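Local coordinates for probable LacI-family transcriptional regulator (Corynebacterium glutamicum ATCC 13032, PDB 3BIL), which probably acts as a DNA-binding transcription regulator of the LacI family, recognising cis-regulatory sequences, at residues 183-188 with 213-218; 274-279 with 290-295. All coordinates share one frame; numbering follows the deposited sequence.

Both contacts lie in the periplasmic-binding-protein-like part of the chain and reach the same sheet, with centres about 20 Å apart and nearest atoms about 6 Å apart, so they do not touch. Contact 1 is a surface contact, its centre about 22 Å from that of the chain, where the start of strand 187-190 meets the loop leading into edge strand 219-221. Contact 2 is buried, its centre about 9 Å from that of the chain, and pairs two interior strands. The chemistry follows this placement. A single side-chain-to-backbone hydrogen bond and a small isoleucine-leucine cluster serve contact 1, whereas contact 2 has three backbone hydrogen bonds and an aromatic ring packed against isoleucine. Helix 169-181 lies against side chains of both.

Contact 1: residues 183-188 with 213-218; sequences NALPIG and SKIGEQ
Ile215 reaches Leu185 and Ile187 with its two branches. CG1 of Ile215 sits between the backbone N and the carbonyl carbon (chi1 47°), and Ile215 CD1 lies 3.7 Å from Leu185 CD2 and 3.9 Å from Ile187 CD1. The other branch meets the second methyl of leucine, Ile215 CG2 lying 3.7 Å from Leu185 CD1. Ile215 thus packs obliquely across Leu185 and at about a right angle to Ile187, while Ala180 of helix 169-181 and Cys210 of helix 197-212 also touch it. Gly216 follows with positive phi, and its O accepts a hydrogen bond from Gln218 NE2 at 2.9 Å, the donor standing above the carbonyl plane. Gln218 bends at chi2 (-69°), and its amide also meets the other segment: Gln218 OE1 accepts the N-H of Ile187, 2.8 Å from Ile187 N, in a nearly straight bond (172°). Gln218 OE1 also lies 3.4 Å from CA of Pro186, which follows a cis peptide bond. In the fold, strand 187-190, helix 197-212 and strand 219-221 form a beta-alpha-beta crossover, and the contact joins the two strands at their N-terminal ends. Here the glutamine amide bridges loop and strand: OE1 takes the N-H of Ile187 and NE2 donates to Gly216 O, so that bonds at both ends restrict the rotation of the amide and tie the turn of the loop to the neighbouring strand.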
# COMPACT_ATOMS: atom_id res chain seq x y z
N ASN A 183 5.73 -17.99 -27.61
CA ASN A 183 4.69 -19.04 -27.63
C ASN A 183 4.12 -19.32 -26.22
O ASN A 183 3.94 -20.47 -25.84
CB ASN A 183 5.20 -20.34 -28.28
CG ASN A 183 4.05 -21.33 -28.59
OD1 ASN A 183 2.93 -20.91 -28.94
ND2 ASN A 183 4.31 -22.64 -28.45
N ALA A 184 3.83 -18.28 -25.45
CA ALA A 184 3.49 -18.49 -24.07
C ALA A 184 1.97 -18.45 -24.03
O ALA A 184 1.36 -17.66 -23.31
CB ALA A 184 4.11 -17.41 -23.19
N LEU A 185 1.35 -19.30 -24.85
CA LEU A 185 -0.06 -19.25 -25.09
C LEU A 185 -0.66 -20.53 -24.61
O LEU A 185 0.04 -21.55 -24.62
CB LEU A 185 -0.33 -19.13 -26.59
CG LEU A 185 0.13 -17.94 -27.42
CD1 LEU A 185 -0.42 -18.16 -28.88
CD2 LEU A 185 -0.30 -16.55 -26.82
N PRO A 186 -1.99 -20.53 -24.30
CA PRO A 186 -2.93 -19.39 -24.31
C PRO A 186 -2.82 -18.46 -23.13
O PRO A 186 -2.35 -18.85 -22.06
CB PRO A 186 -4.34 -20.06 -24.30
CG PRO A 186 -4.14 -21.44 -23.94
CD PRO A 186 -2.67 -21.80 -24.02
N ILE A 187 -3.33 -17.25 -23.33
CA ILE A 187 -3.29 -16.24 -22.32
C ILE A 187 -4.64 -16.19 -21.60
O ILE A 187 -5.69 -16.10 -22.24
CB ILE A 187 -2.96 -14.86 -22.95
CG1 ILE A 187 -1.65 -14.93 -23.75
CG2 ILE A 187 -2.89 -13.72 -21.85
CD1 ILE A 187 -1.41 -13.76 -24.71
N GLY A 188 -4.60 -16.24 -20.27
CA GLY A 188 -5.74 -15.96 -19.44
C GLY A 188 -5.66 -14.52 -18.99
O GLY A 188 -4.92 -14.19 -18.08
N SER A 213 -1.61 -9.15 -33.23
CA SER A 213 -0.47 -10.05 -33.12
C SER A 213 -0.78 -11.37 -33.80
O SER A 213 0.07 -12.26 -33.83
CB SER A 213 -0.14 -10.30 -31.65
OG SER A 213 0.62 -9.24 -31.08
N LYS A 214 -2.03 -11.50 -34.29
CA LYS A 214 -2.57 -12.74 -34.92
C LYS A 214 -2.32 -14.00 -34.10
O LYS A 214 -1.69 -14.94 -34.59
CB LYS A 214 -2.00 -12.97 -36.34
CG LYS A 214 -1.95 -11.73 -37.27
CD LYS A 214 -0.53 -11.20 -37.43
CE LYS A 214 0.28 -12.03 -38.47
NZ LYS A 214 1.69 -12.25 -38.01
N ILE A 215 -2.80 -14.01 -32.86
CA ILE A 215 -2.79 -15.25 -32.04
C ILE A 215 -4.19 -15.78 -31.80
O ILE A 215 -4.36 -16.85 -31.18
CB ILE A 215 -2.00 -15.10 -30.69
CG1 ILE A 215 -2.42 -13.81 -29.97
CG2 ILE A 215 -0.52 -15.13 -30.99
CD1 ILE A 215 -2.15 -13.81 -28.49
N GLY A 216 -5.20 -15.06 -32.29
CA GLY A 216 -6.55 -15.54 -32.13
C GLY A 216 -7.05 -15.22 -30.74
O GLY A 216 -6.27 -14.75 -29.88
N GLU A 217 -8.35 -15.47 -30.53
CA GLU A 217 -9.06 -15.10 -29.32
C GLU A 217 -8.50 -15.84 -28.11
O GLU A 217 -8.18 -17.03 -28.20
CB GLU A 217 -10.56 -15.32 -29.48
CG GLU A 217 -11.22 -14.29 -30.40
CD GLU A 217 -12.64 -14.69 -30.89
OE1 GLU A 217 -13.58 -13.85 -30.76
OE2 GLU A 217 -12.80 -15.83 -31.39
N GLN A 218 -8.36 -15.14 -27.00
CA GLN A 218 -7.75 -15.78 -25.81
C GLN A 218 -8.77 -15.93 -24.70
O GLN A 218 -9.92 -15.55 -24.90
CB GLN A 218 -6.53 -14.97 -25.34
CG GLN A 218 -5.52 -14.82 -26.42
CD GLN A 218 -4.84 -16.11 -26.76
OE1 GLN A 218 -4.52 -16.89 -25.89
NE2 GLN A 218 -4.59 -16.33 -28.06

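Contact 2: residues 274-279 with 290-295; sequences IGFDTH and TVIDQN
Phe276 turns one ring face to Ile292, whose CG2 lies 4.0 Å from the ring centroid, 26° off the normal, a CH-pi contact. The methyl sits off-centre, Ile292 CG2 being 3.6 Å from Phe276 CZ. With its CG2 anti to the backbone N, Ile292 lays that methyl over the ring. Gln294 crosses Phe276 at about a right angle, Gln294 NE2 at the ring edge, 3.8 Å from Phe276 CE2, with the amide and ring planes 66° apart. Phe276 and Ile292 hang from parallel neighbouring strands of the sheet, and Gln294 follows just after the second, in a type I periplasmic-binding fold as in LacI relatives. Pairing is set by Gly275 N to Thr290 O (3.0 Å), Ile292 N to Gly275 O (3.1 Å) and Asp277 N to Ile292 O (3.0 Å). Beyond the strand ends, NE2 of Gln294 approaches OD1 of Asp277, at a modelled separation too short to trust in detail, with the carboxylate and amide planes 46° apart. Ser166 holds OE1 of Gln294, and Ser250 holds OD2 of Asp277. Thr278 crosses Asp293 obliquely, Thr278 CG2 lying 3.7 Å from Asp293 CG. At the other end, the side chains of Ile274 and Thr290 run alongside each other in the same direction, with Ile274 CD1 4.0 Å from Thr290 CG2.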
# COMPACT_ATOMS: atom_id res chain seq x y z
N ILE A 274 2.00 -11.73 -16.45
CA ILE A 274 2.13 -10.31 -16.68
C ILE A 274 1.32 -9.57 -15.63
O ILE A 274 0.11 -9.82 -15.52
CB ILE A 274 1.60 -9.87 -18.07
CG1 ILE A 274 2.21 -10.73 -19.20
CG2 ILE A 274 1.89 -8.37 -18.28
CD1 ILE A 274 3.67 -10.46 -19.51
N GLY A 275 1.97 -8.67 -14.88
CA GLY A 275 1.30 -7.97 -13.79
C GLY A 275 0.96 -6.58 -14.19
O GLY A 275 1.41 -6.12 -15.22
N PHE A 276 0.18 -5.89 -13.38
CA PHE A 276 -0.14 -4.51 -13.68
C PHE A 276 0.26 -3.63 -12.49
O PHE A 276 -0.04 -4.00 -11.35
CB PHE A 276 -1.62 -4.35 -14.02
CG PHE A 276 -1.89 -3.48 -15.26
CD1 PHE A 276 -2.04 -4.07 -16.51
CD2 PHE A 276 -1.98 -2.09 -15.15
CE1 PHE A 276 -2.30 -3.30 -17.66
CE2 PHE A 276 -2.22 -1.29 -16.29
CZ PHE A 276 -2.38 -1.89 -17.55
N ASP A 277 0.94 -2.51 -12.78
CA ASP A 277 1.54 -1.59 -11.79
C ASP A 277 2.80 -2.03 -11.04
O ASP A 277 3.19 -3.19 -11.04
CB ASP A 277 0.50 -1.00 -10.83
CG ASP A 277 -0.72 -0.50 -11.56
OD1 ASP A 277 -0.62 0.55 -12.25
OD2 ASP A 277 -1.76 -1.19 -11.48
N THR A 278 3.45 -1.07 -10.42
CA THR A 278 4.87 -1.17 -10.14
C THR A 278 5.28 -1.69 -8.77
O THR A 278 6.47 -1.79 -8.52
CB THR A 278 5.61 0.17 -10.39
OG1 THR A 278 4.73 1.29 -10.12
CG2 THR A 278 6.08 0.23 -11.80
N HIS A 279 4.33 -2.05 -7.89
CA HIS A 279 4.65 -2.43 -6.50
C HIS A 279 6.10 -2.92 -6.31
O HIS A 279 6.56 -3.78 -7.04
CB HIS A 279 3.67 -3.49 -5.99
CG HIS A 279 3.65 -3.63 -4.50
ND1 HIS A 279 4.79 -3.75 -3.74
CD2 HIS A 279 2.61 -3.72 -3.63
CE1 HIS A 279 4.46 -3.87 -2.46
NE2 HIS A 279 3.14 -3.86 -2.37
N THR A 290 7.47 -9.38 -14.97
CA THR A 290 7.18 -8.49 -16.04
C THR A 290 5.85 -7.76 -15.71
O THR A 290 4.86 -8.38 -15.40
CB THR A 290 7.15 -9.26 -17.35
OG1 THR A 290 8.42 -9.92 -17.54
CG2 THR A 290 6.88 -8.33 -18.53
N VAL A 291 5.82 -6.45 -15.79
CA VAL A 291 4.62 -5.70 -15.47
C VAL A 291 4.47 -4.53 -16.42
O VAL A 291 5.43 -4.12 -17.10
CB VAL A 291 4.64 -5.10 -14.02
CG1 VAL A 291 4.54 -6.20 -12.89
CG2 VAL A 291 5.86 -4.18 -13.79
N ILE A 292 3.26 -3.98 -16.44
CA ILE A 292 2.94 -2.82 -17.20
C ILE A 292 2.95 -1.64 -16.26
O ILE A 292 2.20 -1.58 -15.30
CB ILE A 292 1.61 -3.01 -17.96
CG1 ILE A 292 1.83 -4.05 -19.09
CG2 ILE A 292 1.12 -1.68 -18.55
CD1 ILE A 292 0.56 -4.43 -19.82
N ASP A 293 3.85 -0.71 -16.52
CA ASP A 293 3.96 0.45 -15.67
C ASP A 293 3.11 1.57 -16.26
O ASP A 293 3.07 1.77 -17.46
CB ASP A 293 5.44 0.84 -15.51
CG ASP A 293 5.66 2.24 -14.90
OD1 ASP A 293 4.73 2.82 -14.32
OD2 ASP A 293 6.76 2.78 -14.99
N GLN A 294 2.42 2.29 -15.41
CA GLN A 294 1.57 3.36 -15.83
C GLN A 294 2.13 4.71 -15.53
O GLN A 294 1.48 5.73 -15.83
CB GLN A 294 0.29 3.29 -15.06
CG GLN A 294 -0.75 2.53 -15.75
CD GLN A 294 -1.93 2.54 -14.91
OE1 GLN A 294 -2.80 3.41 -15.07
NE2 GLN A 294 -1.96 1.64 -13.93
N ASN A 295 3.28 4.73 -14.89
CA ASN A 295 3.98 5.96 -14.63
C ASN A 295 3.17 6.95 -13.79
O ASN A 295 2.90 8.07 -14.23
CB ASN A 295 4.44 6.58 -15.96
CG ASN A 295 5.79 7.23 -15.84
OD1 ASN A 295 5.92 8.34 -15.30
ND2 ASN A 295 6.82 6.50 -16.28